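Side-chain contacts in C-domain type II peptide synthetase (Streptomyces globisporus, PDB 4ZNM), which is a stand-alone condensation-domain protein of the peptide synthetase kind, folded as one chain with two mixed beta sheets flanked by helices: residues D408-S413 and E436-F441; Q245-R250 and W412-D417; S321-A324 and E328-L331. One frame throughout, in Å; residues are numbered along the deposited sequence.

Interaction 1 of 3, residues D408-S413 and E436-F441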
ATOM      1  N   ASP A 408      -6.177   2.935 -11.568  1.00 25.63           N
ATOM      2  CA  ASP A 408      -5.858   2.880 -13.009  1.00 24.21           C
ATOM      3  C   ASP A 408      -4.389   2.588 -13.224  1.00 25.67           C
ATOM      4  O   ASP A 408      -3.601   3.477 -13.473  1.00 27.35           O
ATOM      5  CB  ASP A 408      -6.262   4.204 -13.692  1.00 25.59           C
ATOM      6  CG  ASP A 408      -6.375   4.100 -15.231  1.00 37.68           C
ATOM      7  OD1 ASP A 408      -5.877   3.136 -15.842  1.00 32.17           O
ATOM      8  OD2 ASP A 408      -6.952   5.029 -15.844  1.00 37.49           O
ATOM      9  N   GLY A 409      -4.028   1.321 -13.133  1.00 20.92           N
ATOM     10  CA  GLY A 409      -2.655   0.916 -13.364  1.00 25.23           C
ATOM     11  C   GLY A 409      -2.281  -0.420 -12.780  1.00 20.18           C
ATOM     12  O   GLY A 409      -3.139  -1.214 -12.373  1.00 26.24           O
ATOM     13  N   VAL A 410      -0.985  -0.672 -12.779  1.00 24.73           N
ATOM     14  CA  VAL A 410      -0.411  -1.916 -12.256  1.00 20.75           C
ATOM     15  C   VAL A 410       0.339  -1.549 -10.988  1.00 26.84           C
ATOM     16  O   VAL A 410       1.030  -0.525 -10.951  1.00 26.10           O
ATOM     17  CB  VAL A 410       0.518  -2.570 -13.288  1.00 25.15           C
ATOM     18  CG1 VAL A 410       1.216  -3.773 -12.720  1.00 25.74           C
ATOM     19  CG2 VAL A 410      -0.270  -2.948 -14.525  1.00 21.63           C
ATOM     20  N   LEU A 411       0.189  -2.343  -9.936  1.00 20.75           N
ATOM     21  CA  LEU A 411       0.860  -2.019  -8.706  1.00 18.30           C
ATOM     22  C   LEU A 411       1.656  -3.217  -8.172  1.00 24.32           C
ATOM     23  O   LEU A 411       1.109  -4.308  -7.971  1.00 19.26           O
ATOM     24  CB  LEU A 411      -0.132  -1.551  -7.672  1.00 18.88           C
ATOM     25  CG  LEU A 411       0.416  -1.286  -6.283  1.00 25.49           C
ATOM     26  CD1 LEU A 411       1.379  -0.164  -6.368  1.00 21.42           C
ATOM     27  CD2 LEU A 411      -0.699  -0.932  -5.330  1.00 28.86           C
ATOM     28  N   TRP A 412       2.950  -2.998  -7.958  1.00 21.64           N
ATOM     29  CA  TRP A 412       3.783  -3.957  -7.224  1.00 19.29           C
ATOM     30  C   TRP A 412       3.923  -3.457  -5.813  1.00 23.96           C
ATOM     31  O   TRP A 412       4.319  -2.323  -5.592  1.00 22.72           O
ATOM     32  CB  TRP A 412       5.168  -4.106  -7.829  1.00 20.42           C
ATOM     33  CG  TRP A 412       5.241  -4.526  -9.220  1.00 21.88           C
ATOM     34  CD1 TRP A 412       4.935  -3.782 -10.304  1.00 21.45           C
ATOM     35  CD2 TRP A 412       5.717  -5.781  -9.709  1.00 20.05           C
ATOM     36  NE1 TRP A 412       5.165  -4.503 -11.444  1.00 20.75           N
ATOM     37  CE2 TRP A 412       5.649  -5.733 -11.101  1.00 24.20           C
ATOM     38  CE3 TRP A 412       6.197  -6.940  -9.093  1.00 24.41           C
ATOM     39  CZ2 TRP A 412       6.036  -6.812 -11.907  1.00 29.48           C
ATOM     40  CZ3 TRP A 412       6.570  -7.998  -9.882  1.00 26.02           C
ATOM     41  CH2 TRP A 412       6.500  -7.925 -11.271  1.00 24.81           C
ATOM     42  N   SER A 413       3.613  -4.312  -4.853  1.00 29.80           N
ATOM     43  CA  SER A 413       3.614  -3.958  -3.438  1.00 32.45           C
ATOM     44  C   SER A 413       4.461  -4.988  -2.677  1.00 32.75           C
ATOM     45  O   SER A 413       4.057  -6.143  -2.570  1.00 29.42           O
ATOM     46  CB  SER A 413       2.174  -3.923  -2.910  1.00 38.36           C
ATOM     47  OG  SER A 413       2.118  -3.564  -1.536  1.00 45.42           O
ATOM     48  N   GLU A 436      -2.590 -14.448 -17.204  1.00 28.35           N
ATOM     49  CA  GLU A 436      -1.415 -15.109 -17.755  1.00 37.83           C
ATOM     50  C   GLU A 436      -0.289 -14.117 -18.069  1.00 30.50           C
ATOM     51  O   GLU A 436       0.881 -14.374 -17.822  1.00 27.32           O
ATOM     52  CB  GLU A 436      -1.807 -15.865 -19.023  1.00 46.95           C
ATOM     53  CG  GLU A 436      -2.771 -17.028 -18.777  1.00 68.07           C
ATOM     54  CD  GLU A 436      -4.226 -16.604 -18.452  1.00 67.78           C
ATOM     55  OE1 GLU A 436      -4.616 -15.431 -18.720  1.00 47.53           O
ATOM     56  OE2 GLU A 436      -4.979 -17.467 -17.929  1.00 73.80           O
ATOM     57  N   THR A 437      -0.654 -12.983 -18.634  1.00 28.26           N
ATOM     58  CA  THR A 437       0.300 -11.928 -18.926  1.00 31.60           C
ATOM     59  C   THR A 437       1.003 -11.488 -17.655  1.00 26.54           C
ATOM     60  O   THR A 437       2.214 -11.311 -17.633  1.00 28.41           O
ATOM     61  CB  THR A 437      -0.398 -10.710 -19.546  1.00 31.10           C
ATOM     62  OG1 THR A 437      -1.087 -11.139 -20.708  1.00 30.83           O
ATOM     63  CG2 THR A 437       0.589  -9.607 -19.897  1.00 28.35           C
HETATM   64  N   MSE A 438       0.229 -11.291 -16.600  1.00 23.05           N
HETATM   65  CA  MSE A 438       0.784 -10.811 -15.334  1.00 23.81           C
HETATM   66  C   MSE A 438       1.579 -11.925 -14.622  1.00 21.44           C
HETATM   67  O   MSE A 438       2.581 -11.663 -13.966  1.00 25.18           O
HETATM   68  CB  MSE A 438      -0.332 -10.283 -14.456  1.00 29.85           C
HETATM   69  CG  MSE A 438      -0.942  -9.010 -15.027  1.00 30.47           C
HETATM   70 SE   MSE A 438       0.274  -7.468 -14.730  0.75 36.03          SE
HETATM   71  CE  MSE A 438       0.812  -7.201 -16.569  1.00 35.64           C
ATOM     72  N   ALA A 439       1.123 -13.164 -14.773  1.00 24.01           N
ATOM     73  CA  ALA A 439       1.840 -14.317 -14.256  1.00 25.08           C
ATOM     74  C   ALA A 439       3.239 -14.414 -14.873  1.00 31.29           C
ATOM     75  O   ALA A 439       4.225 -14.690 -14.165  1.00 31.08           O
ATOM     76  CB  ALA A 439       1.045 -15.594 -14.532  1.00 29.31           C
ATOM     77  N   ALA A 440       3.329 -14.184 -16.181  1.00 33.62           N
ATOM     78  CA  ALA A 440       4.620 -14.216 -16.885  1.00 27.39           C
ATOM     79  C   ALA A 440       5.485 -13.030 -16.471  1.00 28.62           C
ATOM     80  O   ALA A 440       6.688 -13.150 -16.293  1.00 31.12           O
ATOM     81  CB  ALA A 440       4.415 -14.225 -18.416  1.00 31.81           C
ATOM     82  N   PHE A 441       4.852 -11.884 -16.286  1.00 30.64           N
ATOM     83  CA  PHE A 441       5.544 -10.672 -15.885  1.00 22.37           C
ATOM     84  C   PHE A 441       6.219 -10.905 -14.524  1.00 25.83           C
ATOM     85  O   PHE A 441       7.377 -10.601 -14.345  1.00 23.79           O
ATOM     86  CB  PHE A 441       4.524  -9.544 -15.839  1.00 25.07           C
ATOM     87  CG  PHE A 441       5.085  -8.160 -15.728  1.00 30.34           C
ATOM     88  CD1 PHE A 441       6.302  -7.813 -16.273  1.00 30.14           C
ATOM     89  CD2 PHE A 441       4.330  -7.175 -15.103  1.00 30.27           C
ATOM     90  CE1 PHE A 441       6.770  -6.496 -16.178  1.00 28.79           C
ATOM     91  CE2 PHE A 441       4.785  -5.865 -15.006  1.00 31.05           C
ATOM     92  CZ  PHE A 441       6.015  -5.526 -15.531  1.00 25.88           C
TER

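Interaction 2 of 3, residues Q245-R250 and W412-D417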
ATOM      1  N   GLN A 245      -1.956 -11.107  -7.672  1.00 28.11           N
ATOM      2  CA  GLN A 245      -1.156 -12.333  -7.592  1.00 21.65           C
ATOM      3  C   GLN A 245      -0.136 -12.153  -6.489  1.00 25.20           C
ATOM      4  O   GLN A 245       0.553 -11.139  -6.431  1.00 25.06           O
ATOM      5  CB  GLN A 245      -0.488 -12.646  -8.934  1.00 24.66           C
ATOM      6  CG  GLN A 245      -1.535 -13.104  -9.978  1.00 27.43           C
ATOM      7  CD  GLN A 245      -0.946 -13.480 -11.321  1.00 30.44           C
ATOM      8  OE1 GLN A 245       0.179 -13.991 -11.402  1.00 34.07           O
ATOM      9  NE2 GLN A 245      -1.709 -13.220 -12.398  1.00 26.10           N
ATOM     10  N   ARG A 246      -0.054 -13.142  -5.609  1.00 23.90           N
ATOM     11  CA  ARG A 246       0.780 -13.049  -4.407  1.00 24.01           C
ATOM     12  C   ARG A 246       2.047 -13.811  -4.642  1.00 26.30           C
ATOM     13  O   ARG A 246       2.025 -14.801  -5.342  1.00 30.34           O
ATOM     14  CB  ARG A 246       0.081 -13.644  -3.200  1.00 33.45           C
ATOM     15  CG  ARG A 246      -1.372 -13.365  -3.149  1.00 36.12           C
ATOM     16  CD  ARG A 246      -1.652 -11.985  -2.652  1.00 39.32           C
ATOM     17  NE  ARG A 246      -3.098 -11.842  -2.541  1.00 46.49           N
ATOM     18  CZ  ARG A 246      -3.723 -10.688  -2.388  1.00 36.67           C
ATOM     19  NH1 ARG A 246      -3.032  -9.560  -2.332  1.00 35.38           N
ATOM     20  NH2 ARG A 246      -5.034 -10.681  -2.309  1.00 41.51           N
ATOM     21  N   PHE A 247       3.146 -13.349  -4.083  1.00 31.06           N
ATOM     22  CA  PHE A 247       4.398 -14.080  -4.187  1.00 31.00           C
ATOM     23  C   PHE A 247       5.253 -13.811  -2.963  1.00 31.64           C
ATOM     24  O   PHE A 247       4.957 -12.922  -2.154  1.00 27.76           O
ATOM     25  CB  PHE A 247       5.151 -13.699  -5.464  1.00 32.36           C
ATOM     26  CG  PHE A 247       5.600 -12.282  -5.498  1.00 31.44           C
ATOM     27  CD1 PHE A 247       4.766 -11.301  -5.978  1.00 28.41           C
ATOM     28  CD2 PHE A 247       6.868 -11.926  -5.059  1.00 31.95           C
ATOM     29  CE1 PHE A 247       5.173  -9.971  -6.027  1.00 31.97           C
ATOM     30  CE2 PHE A 247       7.290 -10.586  -5.125  1.00 33.17           C
ATOM     31  CZ  PHE A 247       6.434  -9.619  -5.600  1.00 31.25           C
ATOM     32  N   ALA A 248       6.306 -14.602  -2.827  1.00 39.68           N
ATOM     33  CA  ALA A 248       7.217 -14.504  -1.690  1.00 45.06           C
ATOM     34  C   ALA A 248       8.618 -14.709  -2.197  1.00 45.21           C
ATOM     35  O   ALA A 248       8.861 -15.545  -3.078  1.00 51.59           O
ATOM     36  CB  ALA A 248       6.893 -15.501  -0.666  1.00 41.30           C
ATOM     37  N   VAL A 249       9.546 -13.927  -1.676  1.00 34.51           N
ATOM     38  CA  VAL A 249      10.910 -14.129  -2.069  1.00 42.90           C
ATOM     39  C   VAL A 249      11.460 -15.182  -1.126  1.00 53.63           C
ATOM     40  O   VAL A 249      11.619 -14.947   0.074  1.00 38.98           O
ATOM     41  CB  VAL A 249      11.692 -12.836  -2.077  1.00 38.94           C
ATOM     42  CG1 VAL A 249      13.092 -13.077  -2.610  1.00 41.89           C
ATOM     43  CG2 VAL A 249      11.000 -11.861  -2.963  1.00 36.00           C
ATOM     44  N   ARG A 250      11.670 -16.363  -1.716  1.00 72.53           N
ATOM     45  CA  ARG A 250      12.307 -17.535  -1.115  1.00 74.72           C
ATOM     46  C   ARG A 250      13.510 -17.219  -0.220  1.00 69.57           C
ATOM     47  O   ARG A 250      14.324 -16.368  -0.558  1.00 79.12           O
ATOM     48  CB  ARG A 250      12.755 -18.483  -2.242  1.00 87.53           C
ATOM     49  CG  ARG A 250      11.644 -18.854  -3.229  1.00 94.86           C
ATOM     50  CD  ARG A 250      12.136 -19.722  -4.401  1.00 98.82           C
ATOM     51  NE  ARG A 250      12.974 -19.011  -5.380  1.00 93.69           N
ATOM     52  CZ  ARG A 250      14.308 -19.073  -5.449  1.00 86.17           C
ATOM     53  NH1 ARG A 250      15.013 -19.796  -4.579  1.00 77.57           N
ATOM     54  NH2 ARG A 250      14.950 -18.391  -6.395  1.00 94.54           N
ATOM     55  N   TRP A 412       2.950  -2.998  -7.958  1.00 21.64           N
ATOM     56  CA  TRP A 412       3.783  -3.957  -7.224  1.00 19.29           C
ATOM     57  C   TRP A 412       3.923  -3.457  -5.813  1.00 23.96           C
ATOM     58  O   TRP A 412       4.319  -2.323  -5.592  1.00 22.72           O
ATOM     59  CB  TRP A 412       5.168  -4.106  -7.829  1.00 20.42           C
ATOM     60  CG  TRP A 412       5.241  -4.526  -9.220  1.00 21.88           C
ATOM     61  CD1 TRP A 412       4.935  -3.782 -10.304  1.00 21.45           C
ATOM     62  CD2 TRP A 412       5.717  -5.781  -9.709  1.00 20.05           C
ATOM     63  NE1 TRP A 412       5.165  -4.503 -11.444  1.00 20.75           N
ATOM     64  CE2 TRP A 412       5.649  -5.733 -11.101  1.00 24.20           C
ATOM     65  CE3 TRP A 412       6.197  -6.940  -9.093  1.00 24.41           C
ATOM     66  CZ2 TRP A 412       6.036  -6.812 -11.907  1.00 29.48           C
ATOM     67  CZ3 TRP A 412       6.570  -7.998  -9.882  1.00 26.02           C
ATOM     68  CH2 TRP A 412       6.500  -7.925 -11.271  1.00 24.81           C
ATOM     69  N   SER A 413       3.613  -4.312  -4.853  1.00 29.80           N
ATOM     70  CA  SER A 413       3.614  -3.958  -3.438  1.00 32.45           C
ATOM     71  C   SER A 413       4.461  -4.988  -2.677  1.00 32.75           C
ATOM     72  O   SER A 413       4.057  -6.143  -2.570  1.00 29.42           O
ATOM     73  CB  SER A 413       2.174  -3.923  -2.910  1.00 38.36           C
ATOM     74  OG  SER A 413       2.118  -3.564  -1.536  1.00 45.42           O
ATOM     75  N   ILE A 414       5.628  -4.565  -2.187  1.00 29.26           N
ATOM     76  CA  ILE A 414       6.590  -5.446  -1.536  1.00 29.37           C
ATOM     77  C   ILE A 414       6.655  -5.164  -0.040  1.00 29.98           C
ATOM     78  O   ILE A 414       7.004  -4.043   0.340  1.00 25.71           O
ATOM     79  CB  ILE A 414       8.005  -5.262  -2.100  1.00 39.48           C
ATOM     80  CG1 ILE A 414       8.007  -5.253  -3.634  1.00 47.79           C
ATOM     81  CG2 ILE A 414       8.929  -6.327  -1.553  1.00 41.90           C
ATOM     82  CD1 ILE A 414       7.620  -6.527  -4.250  1.00 52.86           C
ATOM     83  N   HIS A 415       6.388  -6.161   0.813  1.00 25.37           N
ATOM     84  CA  HIS A 415       6.703  -6.021   2.232  1.00 25.01           C
ATOM     85  C   HIS A 415       8.053  -6.655   2.528  1.00 25.54           C
ATOM     86  O   HIS A 415       8.270  -7.823   2.251  1.00 24.27           O
ATOM     87  CB  HIS A 415       5.631  -6.649   3.132  1.00 35.20           C
ATOM     88  CG  HIS A 415       5.983  -6.604   4.581  1.00 50.90           C
ATOM     89  ND1 HIS A 415       6.333  -7.730   5.302  1.00 49.67           N
ATOM     90  CD2 HIS A 415       6.090  -5.561   5.437  1.00 60.93           C
ATOM     91  CE1 HIS A 415       6.620  -7.382   6.542  1.00 55.45           C
ATOM     92  NE2 HIS A 415       6.481  -6.071   6.651  1.00 55.66           N
ATOM     93  N   ILE A 416       8.947  -5.875   3.123  1.00 27.12           N
ATOM     94  CA  ILE A 416      10.299  -6.331   3.419  1.00 29.98           C
ATOM     95  C   ILE A 416      10.414  -6.539   4.923  1.00 32.59           C
ATOM     96  O   ILE A 416      10.371  -5.602   5.706  1.00 32.84           O
ATOM     97  CB  ILE A 416      11.335  -5.340   2.895  1.00 35.35           C
ATOM     98  CG1 ILE A 416      11.246  -5.291   1.369  1.00 49.32           C
ATOM     99  CG2 ILE A 416      12.743  -5.740   3.341  1.00 34.59           C
ATOM    100  CD1 ILE A 416      11.758  -4.031   0.779  1.00 66.36           C
ATOM    101  N   ASP A 417      10.538  -7.786   5.319  1.00 32.91           N
ATOM    102  CA  ASP A 417      10.541  -8.108   6.726  1.00 50.72           C
ATOM    103  C   ASP A 417      11.910  -7.831   7.338  1.00 53.77           C
ATOM    104  O   ASP A 417      12.940  -7.947   6.644  1.00 47.22           O
ATOM    105  CB  ASP A 417      10.150  -9.563   6.936  1.00 68.47           C
ATOM    106  CG  ASP A 417       9.500  -9.787   8.277  1.00 75.68           C
ATOM    107  OD1 ASP A 417      10.252 -10.056   9.242  1.00 76.81           O
ATOM    108  OD2 ASP A 417       8.250  -9.678   8.360  1.00 76.17           O
TER

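Interaction 3 of 3, residues S321-A324 and E328-L331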
ATOM      1  N   SER A 321      21.626   4.077 -19.338  1.00 38.40           N
ATOM      2  CA  SER A 321      22.513   3.993 -20.485  1.00 41.49           C
ATOM      3  C   SER A 321      23.969   4.014 -20.032  1.00 38.90           C
ATOM      4  O   SER A 321      24.384   4.863 -19.229  1.00 34.06           O
ATOM      5  CB  SER A 321      22.261   5.123 -21.472  1.00 42.30           C
ATOM      6  OG  SER A 321      22.650   6.378 -20.943  1.00 48.80           O
ATOM      7  N   GLY A 322      24.742   3.075 -20.573  1.00 38.92           N
ATOM      8  CA  GLY A 322      26.155   2.989 -20.272  1.00 42.35           C
ATOM      9  C   GLY A 322      26.469   2.185 -19.014  1.00 31.01           C
ATOM     10  O   GLY A 322      27.642   2.043 -18.665  1.00 40.07           O
ATOM     11  N   CYS A 323      25.433   1.696 -18.327  1.00 36.43           N
ATOM     12  CA  CYS A 323      25.589   0.747 -17.221  1.00 35.50           C
ATOM     13  C   CYS A 323      26.348  -0.518 -17.607  1.00 38.00           C
ATOM     14  O   CYS A 323      26.019  -1.169 -18.589  1.00 41.91           O
ATOM     15  CB  CYS A 323      24.231   0.323 -16.685  1.00 41.40           C
ATOM     16  SG  CYS A 323      23.618   1.425 -15.439  1.00 39.97           S
ATOM     17  N   ALA A 324      27.321  -0.898 -16.794  1.00 41.75           N
ATOM     18  CA  ALA A 324      28.151  -2.056 -17.098  1.00 42.01           C
ATOM     19  C   ALA A 324      27.740  -3.260 -16.260  1.00 38.54           C
ATOM     20  O   ALA A 324      28.153  -4.375 -16.520  1.00 38.38           O
ATOM     21  CB  ALA A 324      29.627  -1.721 -16.871  1.00 44.78           C
ATOM     22  N   GLU A 328      25.918  -1.269 -10.922  1.00 29.49           N
ATOM     23  CA  GLU A 328      25.832   0.135 -11.323  1.00 32.81           C
ATOM     24  C   GLU A 328      24.370   0.594 -11.422  1.00 30.57           C
ATOM     25  O   GLU A 328      24.058   1.739 -11.107  1.00 28.63           O
ATOM     26  CB  GLU A 328      26.562   0.364 -12.657  1.00 39.05           C
ATOM     27  CG  GLU A 328      28.053   0.367 -12.502  1.00 44.33           C
ATOM     28  CD  GLU A 328      28.829   0.539 -13.820  1.00 44.10           C
ATOM     29  OE1 GLU A 328      28.252   0.996 -14.837  1.00 35.93           O
ATOM     30  OE2 GLU A 328      30.038   0.204 -13.820  1.00 44.50           O
ATOM     31  N   VAL A 329      23.460  -0.283 -11.837  1.00 27.72           N
ATOM     32  CA  VAL A 329      22.034   0.091 -11.838  1.00 28.51           C
ATOM     33  C   VAL A 329      21.589   0.441 -10.407  1.00 29.95           C
ATOM     34  O   VAL A 329      20.899   1.449 -10.177  1.00 27.76           O
ATOM     35  CB  VAL A 329      21.135  -1.016 -12.419  1.00 30.33           C
ATOM     36  CG1 VAL A 329      19.675  -0.583 -12.383  1.00 32.01           C
ATOM     37  CG2 VAL A 329      21.493  -1.307 -13.878  1.00 28.64           C
ATOM     38  N   VAL A 330      21.990  -0.389  -9.443  1.00 25.80           N
ATOM     39  CA  VAL A 330      21.580  -0.191  -8.055  1.00 28.03           C
ATOM     40  C   VAL A 330      22.158   1.129  -7.538  1.00 29.36           C
ATOM     41  O   VAL A 330      21.476   1.894  -6.851  1.00 27.30           O
ATOM     42  CB  VAL A 330      22.013  -1.382  -7.161  1.00 31.35           C
ATOM     43  CG1 VAL A 330      21.556  -1.176  -5.714  1.00 44.58           C
ATOM     44  CG2 VAL A 330      21.430  -2.671  -7.684  1.00 27.74           C
ATOM     45  N   LEU A 331      23.410   1.414  -7.874  1.00 30.89           N
ATOM     46  CA  LEU A 331      24.038   2.631  -7.378  1.00 34.91           C
ATOM     47  C   LEU A 331      23.361   3.879  -7.959  1.00 30.65           C
ATOM     48  O   LEU A 331      23.142   4.848  -7.237  1.00 32.25           O
ATOM     49  CB  LEU A 331      25.523   2.635  -7.702  1.00 42.60           C
ATOM     50  CG  LEU A 331      26.351   1.610  -6.924  1.00 52.04           C
ATOM     51  CD1 LEU A 331      27.751   1.600  -7.482  1.00 61.10           C
ATOM     52  CD2 LEU A 331      26.384   1.870  -5.421  1.00 48.27           C
TER

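Interaction 1 of 3, residues D408-S413 and E436-F441
W412 and F441 form a T-shaped (edge-to-face) aromatic pair. The tryptophan gives its edge and the phenylalanine gives a face. The centroid of the six-membered ring of W412 lies 5.2 Å from that of F441, and the two planes are turned 72° against each other. W412 CZ2 makes the closest approach, 3.5 Å from F441 CE2. This carbon stands over the F441 face but off its middle, displaced toward the rim. Seen from the indole, the phenyl ring sits at the edge, with F441 CZ in the plane. W412 NE1 is also near, 3.8 Å from F441 CE2, but this nitrogen is hydrogen-bonded to another group. F441 CG is anti to the backbone N (chi1 -168°), which sends the ring from the helix toward the strand.

A second, smaller contact lies two residues earlier on the strand. V410 CG1 comes within 4.3 Å of the selenium SE of M438, a selenomethionine. The M438 side chain leaves the helix obliquely and bends at its second torsion (chi2 -75°), which carries SE across to the valine. This is apolar packing. All four touching residues are buried, and the seam between strand and helix is apolar.

The contact lays helix 435-454 against strand 410-416, the middle strand of a five-stranded mixed sheet. V370 and Q372 of strand 366-373 hold W412 by backbone hydrogen bonds, while L411 bonds to G427 of strand 422-429. Further rings close around the indole: Y276 meets it edge-to-face, and F371 and Y445 also touch it. F441 packs on Y276 and L279 of helix 268-284, whose R283 adds a cation-pi contact to the phenyl ring.

Interaction 2 of 3, residues Q245-R250 and W412-D417
F247 CZ meets both I414 CD1 and W412 CE3, and F247 is the residue of 245-250 that makes the contact. Before it in the chain, Q245 NE2 bonds to Y428 OH and D435 O, and the guanidinium group of R246 is engaged by E125 in a salt bridge and by S425 OG and L398 O.

At F247 the ring reaches across to the other strand. CG sits between the backbone N and the carbonyl carbon, and with this torsion (chi1 65°) the ring points its CZ end at the side chains of 412-417. F247 CZ lies 3.6 Å from I414 CD1, and the methyl meets the ring at the edge, near its plane. F247 CE2 is the next atom, 4.2 Å from the same I414 CD1. The two side chains run at about a right angle to each other. The indole gives a looser contact, with F247 CZ 4.4 Å from W412 CE3. Here the phenyl carbon comes to the edge of the indole. All three touching residues are buried, and the contact is apolar throughout.

The two strands are not sheet neighbours. Strand 422-429 runs between them, antiparallel to both, and F247 is joined to its G424 by backbone hydrogen bonding. The contact therefore bridges two strands over one surface of the sheet. Helix 435-454 covers this patch through L442, which touches both F247 and W412, and helix 268-284 adds M272 beside I414.

Interaction 3 of 3, residues S321-A324 and E328-L331
A324 N donates to E328 OE1, and the donor and acceptor are 2.9 Å apart. The N-H...O angle is 157°, so the bond is fairly straight at the hydrogen. At the acceptor it is less regular. The amide comes from above the carboxylate plane, 61° out of it. The glutamate reaches back along the chain to make this bond. Its CG is anti to the carbonyl carbon (chi1 -75°), and the rest of the chain is extended, so that the carboxylate meets the loop leading into its own helix.

The same carboxylate lies against two more groups of the loop. E328 OE1 is 3.6 Å from C323 CA, and E328 OE2 is 3.6 Å from A324 CB. The alanine methyl and amide thus both face the carboxylate. Nearer the helix backbone the contact becomes apolar. C323 SG packs alongside V329, 3.8 Å from its CG2. C323 SG is also 4.2 Å from E328 CB, so the sulfur sits by the root of one side chain and a methyl branch of the next.

The loop 321-324 joins strand 312-319 to helix 326-335. S325 OG bonds to E328 N, while S321 O is held by R332 NH1, one turn further along the helix. F460, near the C terminus of the chain, touches both C323 and V329.

The site lies at the surface, and the two kinds of contact divide the work. A backbone amide meets the carboxylate at the end of the side chain, and sulfur meets methyl nearer the helix backbone. The amide bond, with the carboxylate close to the first turn of its helix, would probably stabilise the charged form of E328. Through this bond the side chain, folded back on the loop, ties the helix start to it.

From the N terminus, interaction 2 opens first, on strand 242-249. Its loop closes some 160 residues later, on strand 410-416. Interaction 3 is nested inside that loop and is local: the loop after strand 312-319 is fastened to helix 326-335. Interaction 1 starts from the same strand as the end of interaction 2, 410-416, and its loop closes on helix 435-454. The two share W412 and touch, with Q245 against M438 and A439. Together they tie an edge strand and a central strand of one sheet to the last helix. Interaction 3 lies apart, its centre about 25 Å from the centres of both others.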